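Local atomic coordinates of TqaA (Penicillium aethiopicum, PDB entry 5DLK), a protein that forms the terminal condensation-like domain of a fungal nonribosomal peptide synthetase and probably closes the finished peptide into a macrocycle. Residues 293-298 / 304-309; 284-289 / 461-466; 90-95 / 115-120; 31-36 / 40-45. One frame throughout, in Å; residues are numbered along the deposited sequence.

Contact 1 of 4, residues 293-298 / 304-309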
loop_
_atom_site.group_PDB
_atom_site.type_symbol
_atom_site.label_atom_id
_atom_site.label_comp_id
_atom_site.label_asym_id
_atom_site.label_seq_id
_atom_site.Cartn_x
_atom_site.Cartn_y
_atom_site.Cartn_z
ATOM N N LEU A 293 -3.390 3.455 -23.873
ATOM C CA LEU A 293 -4.097 3.468 -25.148
ATOM C C LEU A 293 -5.553 3.881 -24.943
ATOM O O LEU A 293 -6.109 4.658 -25.743
ATOM C CB LEU A 293 -4.029 2.102 -25.839
ATOM C CG LEU A 293 -4.684 2.120 -27.221
ATOM C CD1 LEU A 293 -3.982 3.111 -28.157
ATOM C CD2 LEU A 293 -4.669 0.719 -27.799
ATOM N N PHE A 294 -6.171 3.330 -23.902
ATOM C CA PHE A 294 -7.539 3.677 -23.522
ATOM C C PHE A 294 -7.660 5.188 -23.342
ATOM O O PHE A 294 -8.581 5.833 -23.893
ATOM C CB PHE A 294 -7.946 2.930 -22.236
ATOM C CG PHE A 294 -9.304 3.335 -21.691
ATOM C CD1 PHE A 294 -10.447 2.682 -22.107
ATOM C CD2 PHE A 294 -9.414 4.348 -20.746
ATOM C CE1 PHE A 294 -11.707 3.050 -21.589
ATOM C CE2 PHE A 294 -10.652 4.719 -20.236
ATOM C CZ PHE A 294 -11.795 4.069 -20.667
ATOM N N LEU A 295 -6.728 5.765 -22.581
ATOM C CA LEU A 295 -6.775 7.205 -22.359
ATOM C C LEU A 295 -6.489 8.011 -23.633
ATOM O O LEU A 295 -7.117 9.037 -23.871
ATOM C CB LEU A 295 -5.781 7.614 -21.276
ATOM C CG LEU A 295 -6.143 7.164 -19.849
ATOM C CD1 LEU A 295 -4.971 7.478 -18.907
ATOM C CD2 LEU A 295 -7.408 7.830 -19.365
ATOM N N SER A 296 -5.537 7.565 -24.439
ATOM C CA SER A 296 -5.205 8.295 -25.663
ATOM C C SER A 296 -6.454 8.428 -26.535
ATOM O O SER A 296 -6.713 9.482 -27.106
ATOM C CB SER A 296 -4.073 7.612 -26.433
ATOM O OG SER A 296 -4.484 6.419 -27.085
ATOM N N TYR A 297 -7.229 7.358 -26.615
ATOM C CA TYR A 297 -8.466 7.378 -27.401
ATOM C C TYR A 297 -9.515 8.327 -26.825
ATOM O O TYR A 297 -10.045 9.197 -27.530
ATOM C CB TYR A 297 -9.033 5.963 -27.490
ATOM C CG TYR A 297 -10.361 5.913 -28.215
ATOM C CD1 TYR A 297 -10.424 6.036 -29.596
ATOM C CD2 TYR A 297 -11.549 5.781 -27.506
ATOM C CE1 TYR A 297 -11.635 6.002 -30.256
ATOM C CE2 TYR A 297 -12.762 5.747 -28.156
ATOM C CZ TYR A 297 -12.799 5.854 -29.522
ATOM O OH TYR A 297 -14.014 5.819 -30.156
ATOM N N HIS A 298 -9.827 8.176 -25.542
ATOM C CA HIS A 298 -10.904 8.978 -24.960
ATOM C C HIS A 298 -10.524 10.452 -24.824
ATOM O O HIS A 298 -11.380 11.331 -24.980
ATOM C CB HIS A 298 -11.334 8.364 -23.632
ATOM C CG HIS A 298 -12.231 7.179 -23.816
ATOM N ND1 HIS A 298 -13.526 7.307 -24.272
ATOM C CD2 HIS A 298 -12.010 5.852 -23.669
ATOM C CE1 HIS A 298 -14.079 6.109 -24.365
ATOM N NE2 HIS A 298 -13.184 5.206 -24.005
ATOM N N VAL A 304 -0.097 11.199 -22.751
ATOM C CA VAL A 304 -0.985 11.083 -21.591
ATOM C C VAL A 304 -0.169 10.895 -20.310
ATOM O O VAL A 304 0.928 10.327 -20.332
ATOM C CB VAL A 304 -1.994 9.928 -21.750
ATOM C CG1 VAL A 304 -2.896 10.157 -22.981
ATOM C CG2 VAL A 304 -1.279 8.597 -21.829
ATOM N N VAL A 305 -0.688 11.419 -19.205
ATOM C CA VAL A 305 -0.037 11.235 -17.917
ATOM C C VAL A 305 -1.070 10.714 -16.946
ATOM O O VAL A 305 -2.157 11.276 -16.853
ATOM C CB VAL A 305 0.586 12.544 -17.354
ATOM C CG1 VAL A 305 1.246 12.265 -15.991
ATOM C CG2 VAL A 305 1.633 13.097 -18.342
ATOM N N PHE A 306 -0.774 9.610 -16.273
ATOM C CA PHE A 306 -1.685 9.139 -15.223
ATOM C C PHE A 306 -0.847 8.613 -14.057
ATOM O O PHE A 306 0.375 8.536 -14.144
ATOM C CB PHE A 306 -2.670 8.072 -15.768
ATOM C CG PHE A 306 -2.011 6.915 -16.489
ATOM C CD1 PHE A 306 -1.636 7.021 -17.829
ATOM C CD2 PHE A 306 -1.747 5.729 -15.821
ATOM C CE1 PHE A 306 -1.030 5.949 -18.496
ATOM C CE2 PHE A 306 -1.134 4.654 -16.475
ATOM C CZ PHE A 306 -0.769 4.765 -17.811
ATOM N N GLY A 307 -1.479 8.282 -12.945
ATOM C CA GLY A 307 -0.691 7.838 -11.805
ATOM C C GLY A 307 -0.488 6.336 -11.809
ATOM O O GLY A 307 -1.290 5.592 -12.394
ATOM N N HIS A 308 0.607 5.879 -11.208
ATOM C CA HIS A 308 0.754 4.446 -10.970
ATOM C C HIS A 308 1.541 4.217 -9.687
ATOM O O HIS A 308 2.231 5.106 -9.195
ATOM C CB HIS A 308 1.396 3.718 -12.169
ATOM C CG HIS A 308 2.886 3.865 -12.271
ATOM N ND1 HIS A 308 3.714 2.808 -12.586
ATOM C CD2 HIS A 308 3.692 4.946 -12.139
ATOM C CE1 HIS A 308 4.969 3.226 -12.628
ATOM N NE2 HIS A 308 4.983 4.519 -12.350
ATOM N N THR A 309 1.373 3.028 -9.121
ATOM C CA THR A 309 2.020 2.647 -7.875
ATOM C C THR A 309 3.379 2.011 -8.131
ATOM O O THR A 309 3.501 1.106 -8.965
ATOM C CB THR A 309 1.149 1.655 -7.082
ATOM O OG1 THR A 309 -0.154 2.212 -6.924
ATOM C CG2 THR A 309 1.777 1.387 -5.723
#
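Leu-293 O takes two donors from the following turn of its helix: Tyr-297 N at 3.1 Å and, in one of two modelled positions of Ser-296 and so with less certainty, Ser-296 OG at 2.7 Å. Both reach it from the same face of the carbonyl. Ser-296 turns its backbone to the strand, where Val-304 CG1 lies 4.0 Å from Ser-296 N. The rest of the contact is apolar. Leu-295 points toward the strand, and its CD1 methyl comes within 3.5 Å of Phe-306 CD1, slanting across the ring. Farther back on the same side chain, Leu-295 CB meets Val-304 CG1 at 4.2 Å. Phe-306 CG sits between the backbone N and the carbonyl carbon (chi1 52°), which stands the ring up from the strand toward the helix. Beyond the contact, Leu-386 touches Leu-295 and Val-388 touches Phe-306, both from strand 386-390. The helix and strand segments run 8.9 Å apart at 129°, the chain reversing through a short turn. Such helix-on-sheet layering belongs to the chloramphenicol acetyltransferase-like lobes of condensation domains, here the lobe built on the six-stranded mixed sheet.

Contact 2 of 4, residues 284-289 / 461-466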
loop_
_atom_site.group_PDB
_atom_site.type_symbol
_atom_site.label_atom_id
_atom_site.label_comp_id
_atom_site.label_asym_id
_atom_site.label_seq_id
_atom_site.Cartn_x
_atom_site.Cartn_y
_atom_site.Cartn_z
ATOM N N ALA A 284 3.002 -5.735 -15.532
ATOM C CA ALA A 284 2.669 -4.353 -15.174
ATOM C C ALA A 284 2.682 -3.447 -16.411
ATOM O O ALA A 284 1.810 -2.597 -16.576
ATOM C CB ALA A 284 3.634 -3.818 -14.121
ATOM N N THR A 285 3.675 -3.641 -17.271
ATOM C CA THR A 285 3.770 -2.887 -18.523
ATOM C C THR A 285 2.556 -3.102 -19.406
ATOM O O THR A 285 1.996 -2.162 -19.974
ATOM C CB THR A 285 5.055 -3.275 -19.286
ATOM O OG1 THR A 285 6.169 -2.803 -18.531
ATOM C CG2 THR A 285 5.107 -2.629 -20.686
ATOM N N LEU A 286 2.152 -4.358 -19.529
ATOM C CA LEU A 286 0.999 -4.698 -20.349
ATOM C C LEU A 286 -0.259 -3.978 -19.841
ATOM O O LEU A 286 -1.006 -3.384 -20.613
ATOM C CB LEU A 286 0.803 -6.221 -20.356
ATOM C CG LEU A 286 -0.320 -6.755 -21.240
ATOM C CD1 LEU A 286 -0.115 -6.311 -22.684
ATOM C CD2 LEU A 286 -0.312 -8.272 -21.172
ATOM N N VAL A 287 -0.467 -3.982 -18.525
ATOM C CA VAL A 287 -1.622 -3.312 -17.967
ATOM C C VAL A 287 -1.557 -1.789 -18.163
ATOM O O VAL A 287 -2.550 -1.139 -18.513
ATOM C CB VAL A 287 -1.752 -3.611 -16.463
ATOM C CG1 VAL A 287 -2.859 -2.763 -15.865
ATOM C CG2 VAL A 287 -1.994 -5.115 -16.248
ATOM N N LYS A 288 -0.387 -1.217 -17.917
ATOM C CA LYS A 288 -0.249 0.236 -18.023
ATOM C C LYS A 288 -0.295 0.711 -19.476
ATOM O O LYS A 288 -0.828 1.794 -19.756
ATOM C CB LYS A 288 1.043 0.675 -17.313
ATOM C CG LYS A 288 0.836 0.511 -15.793
ATOM C CD LYS A 288 2.144 0.439 -15.038
ATOM C CE LYS A 288 1.856 0.094 -13.560
ATOM N NZ LYS A 288 3.119 0.031 -12.742
ATOM N N ALA A 289 0.249 -0.085 -20.402
ATOM C CA ALA A 289 0.157 0.267 -21.824
ATOM C C ALA A 289 -1.282 0.238 -22.288
ATOM O O ALA A 289 -1.708 1.095 -23.060
ATOM C CB ALA A 289 0.991 -0.673 -22.678
ATOM N N THR A 461 -5.987 -8.215 -23.371
ATOM C CA THR A 461 -6.046 -9.468 -24.132
ATOM C C THR A 461 -5.700 -9.266 -25.616
ATOM O O THR A 461 -5.023 -10.090 -26.220
ATOM C CB THR A 461 -7.427 -10.117 -24.011
ATOM O OG1 THR A 461 -7.640 -10.468 -22.642
ATOM C CG2 THR A 461 -7.494 -11.367 -24.872
ATOM N N LYS A 462 -6.143 -8.159 -26.199
ATOM C CA LYS A 462 -5.821 -7.901 -27.602
ATOM C C LYS A 462 -4.309 -7.709 -27.796
ATOM O O LYS A 462 -3.718 -8.240 -28.739
ATOM C CB LYS A 462 -6.595 -6.684 -28.099
ATOM C CG LYS A 462 -6.506 -6.464 -29.604
ATOM C CD LYS A 462 -7.741 -5.733 -30.130
ATOM C CE LYS A 462 -9.021 -6.484 -29.772
ATOM N NZ LYS A 462 -10.234 -5.837 -30.356
ATOM N N PHE A 463 -3.690 -6.954 -26.896
ATOM C CA PHE A 463 -2.240 -6.742 -26.948
ATOM C C PHE A 463 -1.481 -8.069 -26.882
ATOM O O PHE A 463 -0.519 -8.292 -27.623
ATOM C CB PHE A 463 -1.787 -5.844 -25.798
ATOM C CG PHE A 463 -2.034 -4.356 -26.012
ATOM C CD1 PHE A 463 -2.689 -3.880 -27.124
ATOM C CD2 PHE A 463 -1.580 -3.443 -25.058
ATOM C CE1 PHE A 463 -2.921 -2.507 -27.294
ATOM C CE2 PHE A 463 -1.781 -2.075 -25.220
ATOM C CZ PHE A 463 -2.436 -1.600 -26.329
ATOM N N SER A 464 -1.938 -8.938 -25.986
ATOM C CA SER A 464 -1.335 -10.237 -25.732
ATOM C C SER A 464 -1.470 -11.160 -26.946
ATOM O O SER A 464 -0.525 -11.860 -27.340
ATOM C CB SER A 464 -2.014 -10.871 -24.502
ATOM O OG SER A 464 -1.653 -12.231 -24.345
ATOM N N THR A 465 -2.664 -11.152 -27.518
ATOM C CA THR A 465 -3.009 -12.006 -28.653
ATOM C C THR A 465 -2.222 -11.641 -29.926
ATOM O O THR A 465 -1.781 -12.534 -30.664
ATOM C CB THR A 465 -4.526 -11.944 -28.915
ATOM O OG1 THR A 465 -5.215 -12.338 -27.715
ATOM C CG2 THR A 465 -4.945 -12.879 -30.047
ATOM N N ASP A 466 -2.022 -10.347 -30.190
ATOM C CA ASP A 466 -1.226 -9.955 -31.361
ATOM C C ASP A 466 -0.294 -8.772 -31.091
ATOM O O ASP A 466 -0.616 -7.640 -31.439
ATOM C CB ASP A 466 -2.124 -9.606 -32.544
ATOM C CG ASP A 466 -1.334 -9.442 -33.847
ATOM O OD1 ASP A 466 -0.104 -9.688 -33.838
ATOM O OD2 ASP A 466 -1.940 -9.076 -34.883
#
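Leu-286 lays its CD1 methyl against the root of Phe-463, 3.6 Å from Phe-463 CB and 4.0 Å from Phe-463 CD2. The methyl meets the ring at its edge, near the ring plane, and the two side chains lie alongside, pointing opposite ways. Leu-286 CG stands anti to the backbone N (chi1 -177°), which carries the branched end to the neighbouring helix although its CB does not point there. Phe-463 does aim across the gap. With chi2 only 4°, its ring lies nearly in one plane with its own CA, and the CE2 corner is pushed toward helix 283-299. There Phe-463 CE2 rests 3.8 Å from Ala-289 C, again at the ring edge, and 4.0 Å from Ala-289 CB. The small alanine lets the ring come down to the backbone of the facing helix. Val-346 and Leu-349 of helix 346-358 also touch Phe-463, while Ile-460 and Pro-275 pack round Leu-286, so two distant parts of the chain close over a shared apolar core. One turn before Leu-286 lies Thr-282, a phosphopantetheine contact in another crystal structure of this protein; its hydroxyl is hydrogen-bonded to Thr-285 OG1. With all three touching residues buried and apolar, the two segments meet by shape and the exclusion of water; directed bonds of this helix end, such as Ser-464 OG to Thr-276 N, go to other parts of the chain.

Contact 3 of 4, residues 90-95 / 115-120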
loop_
_atom_site.group_PDB
_atom_site.type_symbol
_atom_site.label_atom_id
_atom_site.label_comp_id
_atom_site.label_asym_id
_atom_site.label_seq_id
_atom_site.Cartn_x
_atom_site.Cartn_y
_atom_site.Cartn_z
ATOM N N SER A 90 6.839 -9.423 21.144
ATOM C CA SER A 90 8.169 -9.433 20.536
ATOM C C SER A 90 8.141 -8.891 19.106
ATOM O O SER A 90 9.109 -8.275 18.650
ATOM C CB SER A 90 8.757 -10.846 20.543
ATOM O OG SER A 90 9.012 -11.263 21.874
ATOM N N LEU A 91 7.040 -9.137 18.402
ATOM C CA LEU A 91 6.887 -8.605 17.053
ATOM C C LEU A 91 6.891 -7.073 17.073
ATOM O O LEU A 91 7.585 -6.433 16.273
ATOM C CB LEU A 91 5.610 -9.131 16.404
ATOM C CG LEU A 91 5.458 -8.762 14.923
ATOM C CD1 LEU A 91 6.456 -9.525 14.055
ATOM C CD2 LEU A 91 4.030 -9.021 14.463
ATOM N N VAL A 92 6.142 -6.490 18.003
ATOM C CA VAL A 92 6.057 -5.041 18.119
ATOM C C VAL A 92 7.386 -4.439 18.598
ATOM O O VAL A 92 7.795 -3.369 18.134
ATOM C CB VAL A 92 4.912 -4.648 19.048
ATOM C CG1 VAL A 92 4.870 -3.146 19.265
ATOM C CG2 VAL A 92 3.596 -5.144 18.453
ATOM N N ASP A 93 8.074 -5.136 19.504
ATOM C CA ASP A 93 9.439 -4.766 19.878
ATOM C C ASP A 93 10.350 -4.632 18.652
ATOM O O ASP A 93 11.118 -3.676 18.530
ATOM C CB ASP A 93 10.043 -5.806 20.836
ATOM C CG ASP A 93 9.352 -5.845 22.181
ATOM O OD1 ASP A 93 8.679 -4.854 22.555
ATOM O OD2 ASP A 93 9.493 -6.873 22.878
ATOM N N ARG A 94 10.262 -5.603 17.753
ATOM C CA ARG A 94 11.148 -5.679 16.599
ATOM C C ARG A 94 10.919 -4.584 15.543
ATOM O O ARG A 94 11.880 -4.089 14.954
ATOM C CB ARG A 94 11.013 -7.059 15.944
ATOM C CG ARG A 94 11.842 -7.246 14.674
ATOM C CD ARG A 94 11.750 -8.681 14.189
ATOM N NE ARG A 94 12.416 -8.911 12.908
ATOM C CZ ARG A 94 13.735 -8.998 12.748
ATOM N NH1 ARG A 94 14.246 -9.217 11.541
ATOM N NH2 ARG A 94 14.550 -8.858 13.791
ATOM N N HIS A 95 9.663 -4.210 15.296
ATOM C CA HIS A 95 9.355 -3.285 14.186
ATOM C C HIS A 95 8.747 -1.971 14.662
ATOM O O HIS A 95 7.588 -1.935 15.056
ATOM C CB HIS A 95 8.389 -3.946 13.197
ATOM C CG HIS A 95 8.924 -5.193 12.560
ATOM N ND1 HIS A 95 9.889 -5.174 11.578
ATOM C CD2 HIS A 95 8.600 -6.497 12.742
ATOM C CE1 HIS A 95 10.149 -6.409 11.192
ATOM N NE2 HIS A 95 9.380 -7.231 11.883
ATOM N N ALA A 115 8.522 3.718 22.319
ATOM C CA ALA A 115 9.304 2.618 22.860
ATOM C C ALA A 115 8.779 2.330 24.269
ATOM O O ALA A 115 7.885 3.031 24.755
ATOM C CB ALA A 115 10.797 2.954 22.888
ATOM N N ASN A 116 9.337 1.308 24.911
ATOM C CA ASN A 116 8.819 0.844 26.206
ATOM C C ASN A 116 7.310 0.637 26.126
ATOM O O ASN A 116 6.552 1.046 27.011
ATOM C CB ASN A 116 9.177 1.830 27.314
ATOM C CG ASN A 116 10.677 1.941 27.521
ATOM O OD1 ASN A 116 11.329 2.842 26.985
ATOM N ND2 ASN A 116 11.241 1.002 28.276
ATOM N N LEU A 117 6.893 0.020 25.022
ATOM C CA LEU A 117 5.486 -0.164 24.716
ATOM C C LEU A 117 5.041 -1.580 25.062
ATOM O O LEU A 117 5.461 -2.540 24.413
ATOM C CB LEU A 117 5.212 0.124 23.232
ATOM C CG LEU A 117 3.722 0.234 22.918
ATOM C CD1 LEU A 117 3.141 1.475 23.570
ATOM C CD2 LEU A 117 3.483 0.248 21.426
ATOM N N ASP A 118 4.197 -1.699 26.086
ATOM C CA ASP A 118 3.606 -2.981 26.451
ATOM C C ASP A 118 2.463 -3.338 25.510
ATOM O O ASP A 118 1.515 -2.571 25.357
ATOM C CB ASP A 118 3.078 -2.966 27.893
ATOM C CG ASP A 118 4.018 -2.276 28.862
ATOM O OD1 ASP A 118 5.247 -2.326 28.647
ATOM O OD2 ASP A 118 3.524 -1.679 29.847
ATOM N N VAL A 119 2.551 -4.504 24.886
ATOM C CA VAL A 119 1.463 -4.985 24.053
ATOM C C VAL A 119 0.440 -5.728 24.911
ATOM O O VAL A 119 0.766 -6.717 25.562
ATOM C CB VAL A 119 1.985 -5.908 22.933
ATOM C CG1 VAL A 119 0.827 -6.526 22.164
ATOM C CG2 VAL A 119 2.905 -5.121 22.008
ATOM N N LYS A 120 -0.789 -5.231 24.929
ATOM C CA LYS A 120 -1.873 -5.911 25.630
ATOM C C LYS A 120 -2.845 -6.494 24.610
ATOM O O LYS A 120 -3.396 -5.763 23.779
ATOM C CB LYS A 120 -2.604 -4.952 26.573
ATOM C CG LYS A 120 -1.725 -4.383 27.704
ATOM C CD LYS A 120 -1.001 -5.501 28.448
ATOM C CE LYS A 120 -0.489 -5.049 29.815
ATOM N NZ LYS A 120 0.554 -3.996 29.700
HETATM O O HOH W 1 7.156 -2.869 21.995
#
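Val-92, near the end of helix 81-94, packs on Val-119 of the extended link between strands 108-115 and 122-125, a helix-to-linker contact in the N-terminal lobe of the condensation fold. The apolar part centres on one methyl. Val-119 CG2 lies 3.6 Å from Val-92 CB and equally close to Val-92 CG2, fitting against the branch point of the opposing valine. Val-92 CG1, anti to the backbone N (chi1 176°), borders the same methyl and also approaches Leu-117 CD2, at 4.3 Å. Phe-159 of strand 158-163 touches both valines, tying this patch to the five-stranded sheet. The polar part is built round Gln-89, one turn earlier on the helix than Asp-93. Its side-chain amide binds the linker backbone twice, OE1 accepting from Val-119 N and NE2 donating to Leu-117 O, and NE2 is also hydrogen-bonded to Asp-93 OD1. The direct separation of Asp-93 OD1 and Leu-117 O, 4.4 Å, is spanned by water. That single molecule gives one hydrogen to Asp-93 OD1 at 2.6 Å and the other to Leu-117 O at 3.0 Å.

Contact 4 of 4, residues 31-36 / 40-45. With EDO (1,2-ethanediol), chain G.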
loop_
_atom_site.group_PDB
_atom_site.type_symbol
_atom_site.label_atom_id
_atom_site.label_comp_id
_atom_site.label_asym_id
_atom_site.label_seq_id
_atom_site.Cartn_x
_atom_site.Cartn_y
_atom_site.Cartn_z
ATOM N N ALA A 31 6.801 17.096 24.855
ATOM C CA ALA A 31 5.577 17.719 25.353
ATOM C C ALA A 31 4.339 17.124 24.690
ATOM O O ALA A 31 3.306 16.935 25.334
ATOM C CB ALA A 31 5.614 19.215 25.136
ATOM N N LEU A 32 4.437 16.841 23.394
ATOM C CA LEU A 32 3.323 16.219 22.693
ATOM C C LEU A 32 3.045 14.812 23.228
ATOM O O LEU A 32 1.889 14.421 23.412
ATOM C CB LEU A 32 3.606 16.167 21.192
ATOM C CG LEU A 32 2.540 15.473 20.358
ATOM C CD1 LEU A 32 1.208 16.203 20.487
ATOM C CD2 LEU A 32 3.000 15.380 18.901
ATOM N N HIS A 33 4.105 14.053 23.469
ATOM C CA HIS A 33 3.957 12.696 23.982
ATOM C C HIS A 33 3.305 12.709 25.364
ATOM O O HIS A 33 2.450 11.886 25.662
ATOM C CB HIS A 33 5.312 11.997 24.041
ATOM C CG HIS A 33 5.271 10.655 24.708
ATOM N ND1 HIS A 33 5.521 10.488 26.054
ATOM C CD2 HIS A 33 5.015 9.420 24.217
ATOM C CE1 HIS A 33 5.420 9.207 26.361
ATOM N NE2 HIS A 33 5.121 8.536 25.264
ATOM N N LYS A 34 3.719 13.663 26.192
ATOM C CA LYS A 34 3.183 13.813 27.538
ATOM C C LYS A 34 1.710 14.180 27.466
ATOM O O LYS A 34 0.892 13.703 28.254
ATOM C CB LYS A 34 3.975 14.876 28.306
ATOM C CG LYS A 34 3.652 14.963 29.792
ATOM C CD LYS A 34 4.676 15.840 30.516
ATOM C CE LYS A 34 4.356 15.981 32.002
ATOM N NZ LYS A 34 3.124 16.785 32.245
ATOM N N GLU A 35 1.374 15.025 26.498
ATOM C CA GLU A 35 -0.008 15.432 26.283
ATOM C C GLU A 35 -0.900 14.260 25.875
ATOM O O GLU A 35 -2.035 14.146 26.340
ATOM C CB GLU A 35 -0.073 16.536 25.223
ATOM C CG GLU A 35 -1.474 17.066 24.954
ATOM C CD GLU A 35 -2.082 17.791 26.147
ATOM O OE1 GLU A 35 -1.355 18.085 27.126
ATOM O OE2 GLU A 35 -3.301 18.072 26.104
ATOM N N LEU A 36 -0.389 13.390 25.008
ATOM C CA LEU A 36 -1.153 12.223 24.570
ATOM C C LEU A 36 -1.335 11.221 25.708
ATOM O O LEU A 36 -2.384 10.593 25.826
ATOM C CB LEU A 36 -0.475 11.548 23.377
ATOM C CG LEU A 36 -0.534 12.366 22.085
ATOM C CD1 LEU A 36 0.283 11.702 20.995
ATOM C CD2 LEU A 36 -1.981 12.576 21.637
ATOM N N ASN A 40 -4.880 9.933 27.900
ATOM C CA ASN A 40 -5.136 8.494 27.862
ATOM C C ASN A 40 -5.279 7.943 26.439
ATOM O O ASN A 40 -6.043 7.015 26.200
ATOM C CB ASN A 40 -6.393 8.161 28.672
ATOM C CG ASN A 40 -6.293 8.626 30.116
ATOM O OD1 ASN A 40 -5.224 8.559 30.725
ATOM N ND2 ASN A 40 -7.405 9.109 30.666
ATOM N N VAL A 41 -4.530 8.519 25.506
ATOM C CA VAL A 41 -4.543 8.075 24.109
ATOM C C VAL A 41 -3.518 6.963 23.873
ATOM O O VAL A 41 -3.773 6.000 23.153
ATOM C CB VAL A 41 -4.259 9.256 23.164
ATOM C CG1 VAL A 41 -4.189 8.783 21.707
ATOM C CG2 VAL A 41 -5.321 10.343 23.347
ATOM N N ILE A 42 -2.359 7.107 24.504
ATOM C CA ILE A 42 -1.288 6.119 24.445
ATOM C C ILE A 42 -0.858 5.790 25.885
ATOM O O ILE A 42 -1.141 6.569 26.792
ATOM C CB ILE A 42 -0.093 6.643 23.629
ATOM C CG1 ILE A 42 0.395 7.977 24.204
ATOM C CG2 ILE A 42 -0.495 6.784 22.156
ATOM C CD1 ILE A 42 1.705 8.482 23.581
ATOM N N PRO A 43 -0.194 4.640 26.099
ATOM C CA PRO A 43 0.114 4.211 27.475
ATOM C C PRO A 43 1.012 5.193 28.230
ATOM O O PRO A 43 1.943 5.730 27.637
ATOM C CB PRO A 43 0.829 2.873 27.271
ATOM C CG PRO A 43 0.347 2.380 25.951
ATOM C CD PRO A 43 0.186 3.614 25.112
ATOM N N VAL A 44 0.744 5.421 29.517
ATOM C CA VAL A 44 1.506 6.414 30.271
ATOM C C VAL A 44 2.950 5.998 30.482
ATOM O O VAL A 44 3.808 6.842 30.706
ATOM C CB VAL A 44 0.880 6.705 31.652
ATOM C CG1 VAL A 44 -0.376 7.552 31.506
ATOM C CG2 VAL A 44 0.577 5.406 32.366
ATOM N N THR A 45 3.231 4.704 30.406
ATOM C CA THR A 45 4.596 4.241 30.609
ATOM C C THR A 45 5.432 4.188 29.328
ATOM O O THR A 45 6.615 3.851 29.369
ATOM C CB THR A 45 4.617 2.847 31.255
ATOM O OG1 THR A 45 3.965 1.910 30.395
ATOM C CG2 THR A 45 3.905 2.882 32.616
HETATM C C1 EDO G . -5.109 4.172 25.566
HETATM O O1 EDO G . -4.351 5.199 26.206
HETATM C C2 EDO G . -4.511 2.923 26.164
HETATM O O2 EDO G . -3.124 3.221 26.328
#
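Ile-42 holds CG1 between its backbone N and carbonyl carbon (chi1 56°), and His-33 sets its ring anti to the backbone N (chi1 173°); together these rotations bring the isoleucine tip to the imidazole. Ile-42 CD1 approaches His-33 CD2 to 3.5 Å, at an oblique angle to the ring. The polar end of that ring is engaged elsewhere, His-33 NE2 being hydrogen-bonded to Ser-46 OG, which ties the imidazole to the loop by a polar bond as well. Leu-36 borders the same branch: its CB sits 3.8 Å from Ile-42 CG1. Helix 29-38 ends here in a Schellman motif. Asn-40, with positive phi, turns the chain back so that Val-41 N donates to Leu-36 O at 3.0 Å, a fairly straight bond of 162°, while Asn-40 N serves Cys-37 O. The apolar pair expected in this motif is present too, Leu-36 CD2 lying 4.3 Å from Val-41 CB. Leu-112 and Val-103 of the small three-stranded sheet pack on Leu-36, and Ser-101 on Ile-42, so the capped end of the helix rests on that sheet just before the chain enters its edge strand 47-53. On the loop, a 1,2-ethanediol probably left from the crystallisation solution places its O1 by Asn-40 O, at a doubtfully short 2.5 Å, and its O2 near the Pro-43 ring.

In the fold
Contacts 1 and 2 share helix 283-299: one sets its later turns on strand 303-310, the other its early turns against helix 446-465. They also touch, through Leu-293 packing on Phe-463 and a probable hydrogen bond between Lys-288 and His-308. The touching residues of contact 2 are all buried, contact 4 is largely buried, and contacts 1 and 3 are partly so. Contacts 3 and 4 lie on the opposite side of the chain's centre, and meet each other where Leu-117 packs on Pro-43. Helix ends and irregular chain predominate there, and a water bridge in contact 3 and a backbone cap in contact 4 supplement apolar packing; in contacts 1 and 2 packing alone joins the segments.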